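Local coordinates for peptidase S9 prolyl oligopeptidase catalytic domain-containing protein (Pyrococcus horikoshii, PDB 4HXF) that is probably a serine protease of the acylaminoacyl peptidase type that assembles into a self-compartmentalizing hexamer, selecting its substrates through that multimerization, at residues D7-T12 with H588-Y593; A404-Y409 with F599-L604; S487-S492 with I541-D546; I460-I465 with D480-G485. One frame throughout, in Å; residues are numbered along the deposited sequence. Where two conformers were deposited one is given.

Overall arrangement
Interactions 2, 3 and 4 belong to the alpha/beta hydrolase part of the chain, while interaction 1 lays the loop before strand 16-23 on helix 586-605. Interaction 2 uses the same helix, centres about 16 Å apart. Along the chain interactions 1 and 2 cross, and between their segments interaction 4 closes before interaction 3 opens. These two share strand 484-488 of the central sheet, centres about 17 Å apart, with 460-465 and 538-543 on its two sides. Leu604 of interaction 2 packs on interaction 4, centres about 12 Å apart, and Arg592 makes a salt bridge to Glu488 of interaction 3. One C-terminal helix thus joins the N-terminal loop to the sheet carrying the probable catalytic residues.

Interaction 1: D7-T12 with H588-Y593; sequences DEKTFT and HRMKRY
Glu8 and Tyr593 bring their CA atoms within 5.1 Å of each other where the type I turn Asp7-Thr10, which runs on into a 3-10 segment, meets helix 586-605. No hydrogen bond crosses the contact; side chains carry it, with Phe11 in the middle. Its CG lies between the backbone N and the carbonyl carbon (chi1 74°), which brings it up to Tyr593 CE1. That atom sits over one face of the phenyl toward the rim, 3.5 Å from Phe11 CD1; the ring planes stand at 59°, neither stacked nor edge-to-face. Arg589 turns one face of its guanidinium to the same phenyl, with CZ 3.6 Å from Phe11 CD2, and its NH2 gives a nearly in-plane hydrogen bond of 2.9 Å to Tyr593 OH. Glu8 and Met590 lie side by side, pointing the same way, Glu8 CG 3.6 Å from Met590 CG. An alanine in place of Phe11 would probably open a gap between loop and helix, depriving Tyr593 and Arg589 of the phenyl they pack on. Lys591 makes salt bridges to Asp128 and Asp130 of a second subunit. Around this, Tyr398 of helix 398-405 meets the Tyr593 ring and Tyr41 of strand 40-49 bonds Arg589 NH1.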
# COMPACT_ATOMS: atom_id res chain seq x y z
N ASP A 7 -25.57 -29.55 -8.68
CA ASP A 7 -26.12 -28.40 -7.98
C ASP A 7 -25.56 -27.18 -8.73
O ASP A 7 -25.08 -27.30 -9.93
CB ASP A 7 -25.79 -28.48 -6.50
CG ASP A 7 -24.32 -28.34 -6.19
OD1 ASP A 7 -23.46 -27.99 -7.05
OD2 ASP A 7 -23.95 -28.59 -5.05
N GLU A 8 -25.66 -26.01 -8.10
CA GLU A 8 -25.32 -24.77 -8.72
C GLU A 8 -23.80 -24.56 -8.88
O GLU A 8 -23.44 -23.67 -9.59
CB GLU A 8 -25.89 -23.60 -7.91
CG GLU A 8 -25.23 -23.33 -6.57
CD GLU A 8 -25.75 -24.19 -5.41
OE1 GLU A 8 -25.33 -23.93 -4.22
OE2 GLU A 8 -26.55 -25.17 -5.61
N LYS A 9 -22.98 -25.47 -8.34
CA LYS A 9 -21.51 -25.35 -8.39
C LYS A 9 -20.89 -26.39 -9.29
O LYS A 9 -19.72 -26.34 -9.51
CB LYS A 9 -20.91 -25.51 -6.98
CG LYS A 9 -21.42 -24.51 -5.98
CD LYS A 9 -20.68 -24.66 -4.67
CE LYS A 9 -21.14 -23.50 -3.82
NZ LYS A 9 -20.89 -23.77 -2.35
N THR A 10 -21.66 -27.36 -9.74
CA THR A 10 -21.02 -28.48 -10.46
C THR A 10 -20.21 -28.02 -11.73
O THR A 10 -19.18 -28.66 -12.04
CB THR A 10 -22.03 -29.55 -10.90
OG1 THR A 10 -22.92 -29.78 -9.81
CG2 THR A 10 -21.35 -30.82 -11.33
N PHE A 11 -20.63 -26.92 -12.33
CA PHE A 11 -20.02 -26.43 -13.60
C PHE A 11 -18.55 -26.07 -13.31
O PHE A 11 -17.72 -26.10 -14.22
CB PHE A 11 -20.76 -25.25 -14.17
CG PHE A 11 -20.54 -24.01 -13.44
CD1 PHE A 11 -21.31 -23.71 -12.31
CD2 PHE A 11 -19.61 -23.07 -13.91
CE1 PHE A 11 -21.09 -22.55 -11.59
CE2 PHE A 11 -19.41 -21.88 -13.19
CZ PHE A 11 -20.17 -21.60 -12.05
N THR A 12 -18.21 -25.84 -12.07
CA THR A 12 -16.84 -25.49 -11.74
C THR A 12 -15.90 -26.66 -11.74
O THR A 12 -14.73 -26.46 -11.65
CB THR A 12 -16.71 -24.73 -10.41
OG1 THR A 12 -16.95 -25.58 -9.29
CG2 THR A 12 -17.63 -23.43 -10.40
N HIS A 588 -20.99 -15.19 -10.02
CA HIS A 588 -22.19 -14.74 -10.73
C HIS A 588 -23.00 -15.91 -11.34
O HIS A 588 -24.20 -16.07 -11.15
CB HIS A 588 -21.71 -13.74 -11.79
CG HIS A 588 -22.69 -13.39 -12.89
ND1 HIS A 588 -22.81 -12.09 -13.35
CD2 HIS A 588 -23.53 -14.14 -13.65
CE1 HIS A 588 -23.63 -12.09 -14.42
NE2 HIS A 588 -24.11 -13.31 -14.61
N ARG A 589 -22.28 -16.80 -12.06
CA ARG A 589 -22.96 -17.89 -12.68
C ARG A 589 -23.54 -18.89 -11.71
O ARG A 589 -24.63 -19.38 -11.92
CB ARG A 589 -21.94 -18.61 -13.59
CG ARG A 589 -21.66 -17.84 -14.88
CD ARG A 589 -20.58 -18.54 -15.68
NE ARG A 589 -21.15 -19.72 -16.20
CZ ARG A 589 -20.44 -20.81 -16.61
NH1 ARG A 589 -19.13 -20.76 -16.61
NH2 ARG A 589 -21.08 -21.93 -17.04
N MET A 590 -22.83 -19.16 -10.63
CA MET A 590 -23.32 -20.04 -9.54
C MET A 590 -24.67 -19.51 -8.98
O MET A 590 -25.63 -20.26 -8.78
CB MET A 590 -22.26 -20.10 -8.51
CG MET A 590 -22.61 -20.96 -7.34
SD MET A 590 -23.47 -20.08 -6.04
CE MET A 590 -22.35 -18.72 -5.66
N LYS A 591 -24.72 -18.19 -8.77
CA LYS A 591 -25.91 -17.53 -8.16
C LYS A 591 -27.04 -17.58 -9.16
O LYS A 591 -28.20 -17.89 -8.76
CB LYS A 591 -25.68 -16.08 -7.74
CG LYS A 591 -24.74 -16.01 -6.50
CD LYS A 591 -24.42 -14.57 -6.14
CE LYS A 591 -23.59 -14.60 -4.89
NZ LYS A 591 -23.09 -13.26 -4.51
N ARG A 592 -26.77 -17.40 -10.45
CA ARG A 592 -27.82 -17.57 -11.45
C ARG A 592 -28.34 -18.98 -11.47
O ARG A 592 -29.57 -19.19 -11.51
CB ARG A 592 -27.35 -17.16 -12.86
CG ARG A 592 -28.40 -17.45 -13.90
CD ARG A 592 -27.99 -17.14 -15.30
NE ARG A 592 -28.87 -17.86 -16.25
CZ ARG A 592 -28.78 -19.15 -16.57
NH1 ARG A 592 -29.67 -19.70 -17.39
NH2 ARG A 592 -27.78 -19.90 -16.14
N TYR A 593 -27.45 -19.98 -11.48
CA TYR A 593 -27.92 -21.35 -11.49
C TYR A 593 -28.78 -21.68 -10.27
O TYR A 593 -29.80 -22.40 -10.37
CB TYR A 593 -26.78 -22.36 -11.63
CG TYR A 593 -26.01 -22.36 -12.95
CD1 TYR A 593 -24.60 -22.26 -12.97
CD2 TYR A 593 -26.66 -22.49 -14.12
CE1 TYR A 593 -23.92 -22.36 -14.17
CE2 TYR A 593 -26.00 -22.51 -15.36
CZ TYR A 593 -24.60 -22.45 -15.35
OH TYR A 593 -23.91 -22.51 -16.54

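Interaction 2: A404-Y409 with F599-L604; sequences ASKGYY and FFERKL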
# COMPACT_ATOMS: atom_id res chain seq x y z
N ALA A 404 -32.73 -32.21 -15.03
CA ALA A 404 -33.07 -33.60 -15.13
C ALA A 404 -32.73 -34.36 -13.84
O ALA A 404 -33.50 -35.20 -13.36
CB ALA A 404 -32.34 -34.28 -16.32
N SER A 405 -31.56 -34.03 -13.31
CA SER A 405 -31.08 -34.64 -12.08
C SER A 405 -32.01 -34.31 -10.87
O SER A 405 -32.01 -35.06 -9.92
CB SER A 405 -29.66 -34.28 -11.76
OG SER A 405 -29.57 -33.02 -11.15
N LYS A 406 -32.71 -33.20 -10.93
CA LYS A 406 -33.64 -32.78 -9.90
C LYS A 406 -35.09 -33.23 -10.15
O LYS A 406 -36.00 -32.78 -9.45
CB LYS A 406 -33.58 -31.26 -9.72
CG LYS A 406 -32.20 -30.84 -9.31
CD LYS A 406 -32.11 -29.40 -9.32
CE LYS A 406 -32.89 -28.80 -8.11
NZ LYS A 406 -32.32 -29.26 -6.79
N GLY A 407 -35.31 -34.12 -11.10
CA GLY A 407 -36.59 -34.82 -11.19
C GLY A 407 -37.52 -34.17 -12.23
O GLY A 407 -38.74 -34.44 -12.22
N TYR A 408 -36.96 -33.41 -13.16
CA TYR A 408 -37.77 -32.79 -14.23
C TYR A 408 -37.57 -33.44 -15.61
O TYR A 408 -36.45 -33.77 -15.97
CB TYR A 408 -37.51 -31.28 -14.42
CG TYR A 408 -37.70 -30.36 -13.23
CD1 TYR A 408 -36.79 -30.32 -12.16
CD2 TYR A 408 -38.84 -29.57 -13.12
CE1 TYR A 408 -36.99 -29.54 -11.04
CE2 TYR A 408 -39.03 -28.78 -11.98
CZ TYR A 408 -38.12 -28.73 -11.00
OH TYR A 408 -38.32 -27.93 -9.92
N TYR A 409 -38.67 -33.63 -16.31
CA TYR A 409 -38.59 -33.80 -17.76
C TYR A 409 -38.04 -32.51 -18.35
O TYR A 409 -38.40 -31.41 -17.92
CB TYR A 409 -39.95 -34.04 -18.40
CG TYR A 409 -40.42 -35.49 -18.35
CD1 TYR A 409 -41.24 -35.92 -17.31
CD2 TYR A 409 -40.07 -36.39 -19.35
CE1 TYR A 409 -41.77 -37.21 -17.31
CE2 TYR A 409 -40.56 -37.68 -19.35
CZ TYR A 409 -41.41 -38.08 -18.31
OH TYR A 409 -41.88 -39.40 -18.40
N PHE A 599 -36.32 -21.25 -8.36
CA PHE A 599 -37.59 -20.71 -8.91
C PHE A 599 -38.45 -21.83 -9.43
O PHE A 599 -39.61 -21.95 -9.09
CB PHE A 599 -37.36 -19.63 -9.93
CG PHE A 599 -38.57 -18.83 -10.24
CD1 PHE A 599 -38.98 -17.83 -9.35
CD2 PHE A 599 -39.35 -19.11 -11.38
CE1 PHE A 599 -40.09 -17.07 -9.65
CE2 PHE A 599 -40.52 -18.41 -11.61
CZ PHE A 599 -40.88 -17.37 -10.75
N PHE A 600 -37.87 -22.78 -10.18
CA PHE A 600 -38.66 -23.90 -10.64
C PHE A 600 -39.06 -24.85 -9.52
O PHE A 600 -40.19 -25.30 -9.49
CB PHE A 600 -37.95 -24.69 -11.77
CG PHE A 600 -38.11 -24.06 -13.14
CD1 PHE A 600 -37.01 -23.73 -13.92
CD2 PHE A 600 -39.38 -23.69 -13.62
CE1 PHE A 600 -37.19 -23.26 -15.24
CE2 PHE A 600 -39.52 -23.08 -14.91
CZ PHE A 600 -38.41 -22.88 -15.68
N GLU A 601 -38.17 -25.09 -8.53
CA GLU A 601 -38.52 -25.91 -7.35
C GLU A 601 -39.78 -25.32 -6.65
O GLU A 601 -40.62 -26.09 -6.22
CB GLU A 601 -37.34 -25.95 -6.38
CG GLU A 601 -36.16 -26.86 -6.88
CD GLU A 601 -36.49 -28.32 -6.84
OE1 GLU A 601 -36.89 -28.86 -7.82
OE2 GLU A 601 -36.46 -28.87 -5.77
N ARG A 602 -39.80 -24.00 -6.51
CA ARG A 602 -40.77 -23.31 -5.68
C ARG A 602 -41.99 -22.78 -6.42
O ARG A 602 -42.95 -22.27 -5.73
CB ARG A 602 -40.09 -22.23 -4.82
CG ARG A 602 -39.05 -22.79 -3.86
CD ARG A 602 -38.08 -21.75 -3.36
NE ARG A 602 -37.03 -22.35 -2.56
CZ ARG A 602 -37.03 -22.53 -1.23
NH1 ARG A 602 -38.05 -22.18 -0.45
NH2 ARG A 602 -35.92 -23.06 -0.67
N LYS A 603 -41.98 -22.84 -7.77
CA LYS A 603 -43.07 -22.33 -8.53
C LYS A 603 -43.66 -23.36 -9.49
O LYS A 603 -44.83 -23.25 -9.91
CB LYS A 603 -42.66 -21.03 -9.28
CG LYS A 603 -42.25 -19.91 -8.29
CD LYS A 603 -43.35 -19.32 -7.49
CE LYS A 603 -42.77 -18.42 -6.42
NZ LYS A 603 -43.81 -17.92 -5.52
N LEU A 604 -42.86 -24.33 -9.85
CA LEU A 604 -43.27 -25.34 -10.82
C LEU A 604 -43.47 -26.74 -10.19
O LEU A 604 -44.58 -27.30 -10.26
CB LEU A 604 -42.31 -25.45 -12.04
CG LEU A 604 -42.70 -26.46 -13.09
CD1 LEU A 604 -44.02 -26.13 -13.82
CD2 LEU A 604 -41.58 -26.62 -14.14
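Tyr408 and Glu601 make the one hydrogen bond across this contact: the phenol OH donates to Glu601 OE1 over 2.7 Å. The oxygen is met on its anti side, 27° out of the carboxylate plane, and the ring and carboxylate planes are 69° apart. A bend at chi2 (-71°) sets Glu601 CD back toward the loop, although the first bond of this side chain does not aim there. OE1 has a second partner in Lys605 NZ, a salt bridge, so phenol and ammonium share one oxygen.

Charge adds little more. Lys406 NZ stays 4.3 Å from Glu601 OE2, beyond a salt bridge, and the lysine touches the glutamate mainly with its methylene, CE lying 3.8 Å from Glu601 CD. At that range the attraction is probably modest.

The apolar part gathers round the tyrosine ring. Leu604 CD2 comes to its edge, 4.0 Å from Tyr408 CE2, the two side chains sliding past each other in opposite directions, while Phe600 CB lies 4.1 Å from Tyr408 CZ.

Gly407, at positive phi, is the C-prime residue of the Schellman motif that ends helix 398-405, and the chain passes through Tyr408 into strand 409-413. The tyrosine thus fills the space between that helix end and helix 586-605, resting also on Pro379 and Ile381 of the neighbouring strand 378-384.

Interaction 3: S487-S492 with I541-D546; sequences SENGIS and IHSLED
Asn489 places its ND2 over the centre of one face of the His542 imidazole, 4.0 Å above the plane. The amide itself is gripped at its edge: ND2 donates to Asp546 OD2 at 2.8 Å and to Ser543 OG at 3.0 Å, both acceptors close to the amide plane. Ser543 OG is also hydrogen-bonded to Gly576 O. Asp546 holds CG anti to its backbone N (chi1 -176°), 3.6 Å from Asn489 ND2; OD2 uses its anti lone pair, and amide and carboxylate are nearly coplanar, 24° apart. Asn489 OD1 is taken by His580 NE2. Asp546 OD2 is also hydrogen-bonded to His578 ND1, consistent with a Ser-His-Asp triad with Ser466, so Asn489 appears as a second-shell residue steadying the aspartate. An alanine at Asn489 would probably leave Asp546 OD2, Ser543 OG and His580 NE2 each without the amide partner and the aspartate less firmly held. Beside this, Glu488 and Ile541 form a parallel bridge, with Ile541 N bonded to Ser487 O (2.9 Å) and Asn489 N to Ile541 O (2.8 Å). The Glu488 and Ile541 side chains run side by side, and Glu488 OE1 makes a salt bridge to Arg592. The contact lies at the C-terminal ends of strands 484-488 and 538-543, beside helix 580-583.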
# COMPACT_ATOMS: atom_id res chain seq x y z
N SER A 487 -37.64 -16.10 -17.91
CA SER A 487 -37.27 -15.41 -19.16
C SER A 487 -35.99 -14.63 -18.93
O SER A 487 -35.93 -13.80 -18.03
CB SER A 487 -38.39 -14.44 -19.51
OG SER A 487 -38.01 -13.46 -20.49
N GLU A 488 -35.00 -14.83 -19.76
CA GLU A 488 -33.66 -14.22 -19.52
C GLU A 488 -33.21 -13.44 -20.74
O GLU A 488 -33.31 -13.87 -21.88
CB GLU A 488 -32.62 -15.28 -19.24
CG GLU A 488 -33.07 -16.38 -18.34
CD GLU A 488 -31.92 -17.21 -17.84
OE1 GLU A 488 -30.85 -16.58 -17.59
OE2 GLU A 488 -32.07 -18.48 -17.79
N ASN A 489 -32.78 -12.20 -20.49
CA ASN A 489 -32.11 -11.40 -21.49
C ASN A 489 -32.92 -11.41 -22.81
O ASN A 489 -32.38 -11.58 -23.90
CB ASN A 489 -30.67 -11.85 -21.70
CG ASN A 489 -29.82 -11.65 -20.48
OD1 ASN A 489 -29.93 -12.47 -19.50
ND2 ASN A 489 -29.00 -10.59 -20.48
N GLY A 490 -34.24 -11.22 -22.64
CA GLY A 490 -35.24 -11.44 -23.68
C GLY A 490 -35.66 -10.23 -24.48
O GLY A 490 -35.01 -9.25 -24.47
N ILE A 491 -36.73 -10.37 -25.19
CA ILE A 491 -37.47 -9.28 -25.79
C ILE A 491 -38.91 -9.29 -25.35
O ILE A 491 -39.56 -10.31 -25.40
CB ILE A 491 -37.40 -9.37 -27.36
CG1 ILE A 491 -35.98 -9.39 -27.88
CG2 ILE A 491 -38.21 -8.20 -27.98
CD1 ILE A 491 -35.50 -10.83 -28.26
N SER A 492 -39.35 -8.13 -24.89
CA SER A 492 -40.74 -7.79 -24.64
C SER A 492 -41.33 -6.78 -25.64
O SER A 492 -42.56 -6.80 -25.78
CB SER A 492 -41.08 -7.33 -23.20
OG SER A 492 -40.45 -6.12 -22.86
N ILE A 541 -34.65 -12.49 -15.73
CA ILE A 541 -33.24 -12.35 -15.43
C ILE A 541 -32.68 -11.47 -16.49
O ILE A 541 -32.92 -11.70 -17.71
CB ILE A 541 -32.54 -13.74 -15.46
CG1 ILE A 541 -33.04 -14.61 -14.33
CG2 ILE A 541 -31.01 -13.53 -15.32
CD1 ILE A 541 -32.59 -16.07 -14.25
N HIS A 542 -31.84 -10.51 -16.10
CA HIS A 542 -31.17 -9.63 -17.04
C HIS A 542 -29.81 -9.27 -16.50
O HIS A 542 -29.46 -9.62 -15.39
CB HIS A 542 -31.95 -8.36 -17.30
CG HIS A 542 -31.85 -7.91 -18.74
ND1 HIS A 542 -32.77 -8.31 -19.71
CD2 HIS A 542 -30.86 -7.15 -19.41
CE1 HIS A 542 -32.39 -7.77 -20.89
NE2 HIS A 542 -31.22 -7.14 -20.74
N SER A 543 -28.92 -8.79 -17.39
CA SER A 543 -27.62 -8.35 -16.97
C SER A 543 -27.33 -7.00 -17.54
O SER A 543 -27.78 -6.65 -18.63
CB SER A 543 -26.58 -9.34 -17.48
OG SER A 543 -26.66 -9.54 -18.86
N LEU A 544 -26.57 -6.23 -16.81
CA LEU A 544 -26.41 -4.76 -17.14
C LEU A 544 -25.53 -4.43 -18.31
O LEU A 544 -25.51 -3.30 -18.77
CB LEU A 544 -25.95 -3.93 -15.96
CG LEU A 544 -27.04 -3.73 -14.89
CD1 LEU A 544 -26.50 -2.86 -13.69
CD2 LEU A 544 -28.30 -3.07 -15.47
N GLU A 545 -24.78 -5.42 -18.81
CA GLU A 545 -23.89 -5.14 -19.95
C GLU A 545 -24.41 -5.84 -21.20
O GLU A 545 -23.65 -6.01 -22.18
CB GLU A 545 -22.42 -5.49 -19.61
CG GLU A 545 -21.87 -4.74 -18.42
CD GLU A 545 -20.50 -5.27 -17.99
OE1 GLU A 545 -20.33 -6.43 -17.58
OE2 GLU A 545 -19.57 -4.49 -18.15
N ASP A 546 -25.65 -6.32 -21.16
CA ASP A 546 -26.27 -6.93 -22.34
C ASP A 546 -26.77 -5.81 -23.29
O ASP A 546 -27.74 -5.07 -22.97
CB ASP A 546 -27.45 -7.83 -22.01
CG ASP A 546 -28.00 -8.52 -23.25
OD1 ASP A 546 -27.68 -8.14 -24.40
OD2 ASP A 546 -28.66 -9.58 -23.09

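Interaction 4: I460-I465 with D480-G485; sequences IGITGI and DLFKAG
Phe482 and Ile462 form the tight part of the contact. Ile462 CG2 sits over one face of the phenyl ring, 4.0 Å from its centroid and 25° off the normal, a CH-pi contact, while the opposite face is covered by CB of the adjacent Leu481. Ile460 CG2 closes in obliquely, 3.9 Å from Phe482 CD2. Ile462 carries CG1 anti to the backbone N (chi1 -171°), and an extended chi2 (166°) takes CD1 to Phe482 CZ. Ala475 and Leu476 of helix 467-478 pack on both Ile462 and Phe482.

The backbones are fastened by Lys483 N to Ile460 O (2.8 Å) and by Ile462 N to Ala484 O (3.2 Å), and Gly485 CA adds a CA-H...O contact to Ile462 O. Gly461 comes so near Ala484 O that a CB there would be crowded.

The looser side belongs to Leu481 and Lys483. Leu481 CD1 touches only the tip of Ile460, CD1 to CD1 at 3.9 Å. Here a water does the joining: it accepts from Ile460 N (3.0 Å) and Lys483 NZ, and donates to Leu481 O (2.8 Å). Glu458 makes a long, weak ion pair with the same ammonium.

The chemistry therefore changes across the beta-alpha-beta unit, from apolar packing against helix 467-478 to a polar rim bridged by one water, which satisfies main-chain atoms of both segments before the strand runs on toward Gly464, first glycine of the probable nucleophile elbow around Ser466.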
# COMPACT_ATOMS: atom_id res chain seq x y z
N ILE A 460 -46.14 -27.89 -16.28
CA ILE A 460 -45.24 -27.56 -17.40
C ILE A 460 -44.78 -26.12 -17.27
O ILE A 460 -45.62 -25.23 -17.15
CB ILE A 460 -45.92 -27.73 -18.74
CG1 ILE A 460 -46.51 -29.17 -18.84
CG2 ILE A 460 -44.86 -27.49 -19.89
CD1 ILE A 460 -47.31 -29.39 -20.17
N GLY A 461 -43.47 -25.91 -17.28
CA GLY A 461 -42.90 -24.57 -17.26
C GLY A 461 -42.14 -24.34 -18.54
O GLY A 461 -41.94 -25.29 -19.36
N ILE A 462 -41.69 -23.13 -18.76
CA ILE A 462 -40.98 -22.74 -19.95
C ILE A 462 -39.92 -21.73 -19.65
O ILE A 462 -40.03 -20.90 -18.71
CB ILE A 462 -41.95 -22.21 -21.02
CG1 ILE A 462 -41.25 -22.00 -22.35
CG2 ILE A 462 -42.78 -20.99 -20.49
CD1 ILE A 462 -42.25 -21.79 -23.53
N THR A 463 -38.78 -21.88 -20.28
CA THR A 463 -37.66 -20.95 -20.10
C THR A 463 -36.85 -20.76 -21.39
O THR A 463 -36.84 -21.65 -22.24
CB THR A 463 -36.72 -21.45 -18.97
OG1 THR A 463 -35.70 -20.48 -18.66
CG2 THR A 463 -36.03 -22.85 -19.30
N GLY A 464 -36.17 -19.64 -21.50
CA GLY A 464 -35.22 -19.39 -22.53
C GLY A 464 -34.50 -18.13 -22.36
O GLY A 464 -34.90 -17.27 -21.54
N ILE A 465 -33.39 -18.01 -23.05
CA ILE A 465 -32.57 -16.82 -23.08
C ILE A 465 -32.65 -16.17 -24.46
O ILE A 465 -32.69 -16.85 -25.51
CB ILE A 465 -31.09 -17.17 -22.81
CG1 ILE A 465 -30.92 -17.95 -21.50
CG2 ILE A 465 -30.14 -15.98 -22.86
CD1 ILE A 465 -29.57 -18.69 -21.35
N ASP A 480 -52.37 -20.70 -21.83
CA ASP A 480 -52.60 -20.99 -20.44
C ASP A 480 -51.96 -22.34 -20.05
O ASP A 480 -52.19 -22.84 -18.96
CB ASP A 480 -54.13 -21.00 -20.13
CG ASP A 480 -54.82 -19.65 -20.39
OD1 ASP A 480 -54.22 -18.59 -20.13
OD2 ASP A 480 -56.01 -19.68 -20.83
N LEU A 481 -51.14 -22.91 -20.92
CA LEU A 481 -50.54 -24.18 -20.62
C LEU A 481 -49.52 -24.16 -19.50
O LEU A 481 -49.42 -25.09 -18.76
CB LEU A 481 -49.87 -24.73 -21.92
CG LEU A 481 -49.23 -26.13 -21.88
CD1 LEU A 481 -50.28 -27.18 -21.46
CD2 LEU A 481 -48.61 -26.40 -23.28
N PHE A 482 -48.75 -23.07 -19.36
CA PHE A 482 -47.58 -23.03 -18.51
C PHE A 482 -47.84 -22.52 -17.11
O PHE A 482 -48.65 -21.62 -16.90
CB PHE A 482 -46.49 -22.19 -19.17
CG PHE A 482 -46.16 -22.64 -20.55
CD1 PHE A 482 -46.74 -22.07 -21.65
CD2 PHE A 482 -45.33 -23.72 -20.74
CE1 PHE A 482 -46.54 -22.49 -22.92
CE2 PHE A 482 -45.14 -24.17 -22.03
CZ PHE A 482 -45.72 -23.59 -23.12
N LYS A 483 -47.18 -23.17 -16.15
CA LYS A 483 -47.41 -22.90 -14.71
C LYS A 483 -46.38 -21.89 -14.14
O LYS A 483 -46.56 -21.36 -13.06
CB LYS A 483 -47.38 -24.17 -13.96
CG LYS A 483 -48.61 -25.05 -14.28
CD LYS A 483 -49.95 -24.33 -14.09
CE LYS A 483 -51.11 -25.35 -14.16
NZ LYS A 483 -51.18 -25.93 -15.55
N ALA A 484 -45.27 -21.72 -14.83
CA ALA A 484 -44.12 -20.88 -14.45
C ALA A 484 -43.28 -20.61 -15.64
O ALA A 484 -43.17 -21.44 -16.53
CB ALA A 484 -43.27 -21.61 -13.39
N GLY A 485 -42.58 -19.50 -15.62
CA GLY A 485 -41.63 -19.11 -16.62
C GLY A 485 -40.38 -18.50 -16.07
O GLY A 485 -40.42 -17.83 -14.98
O HOH W 1 -48.93 -27.14 -16.99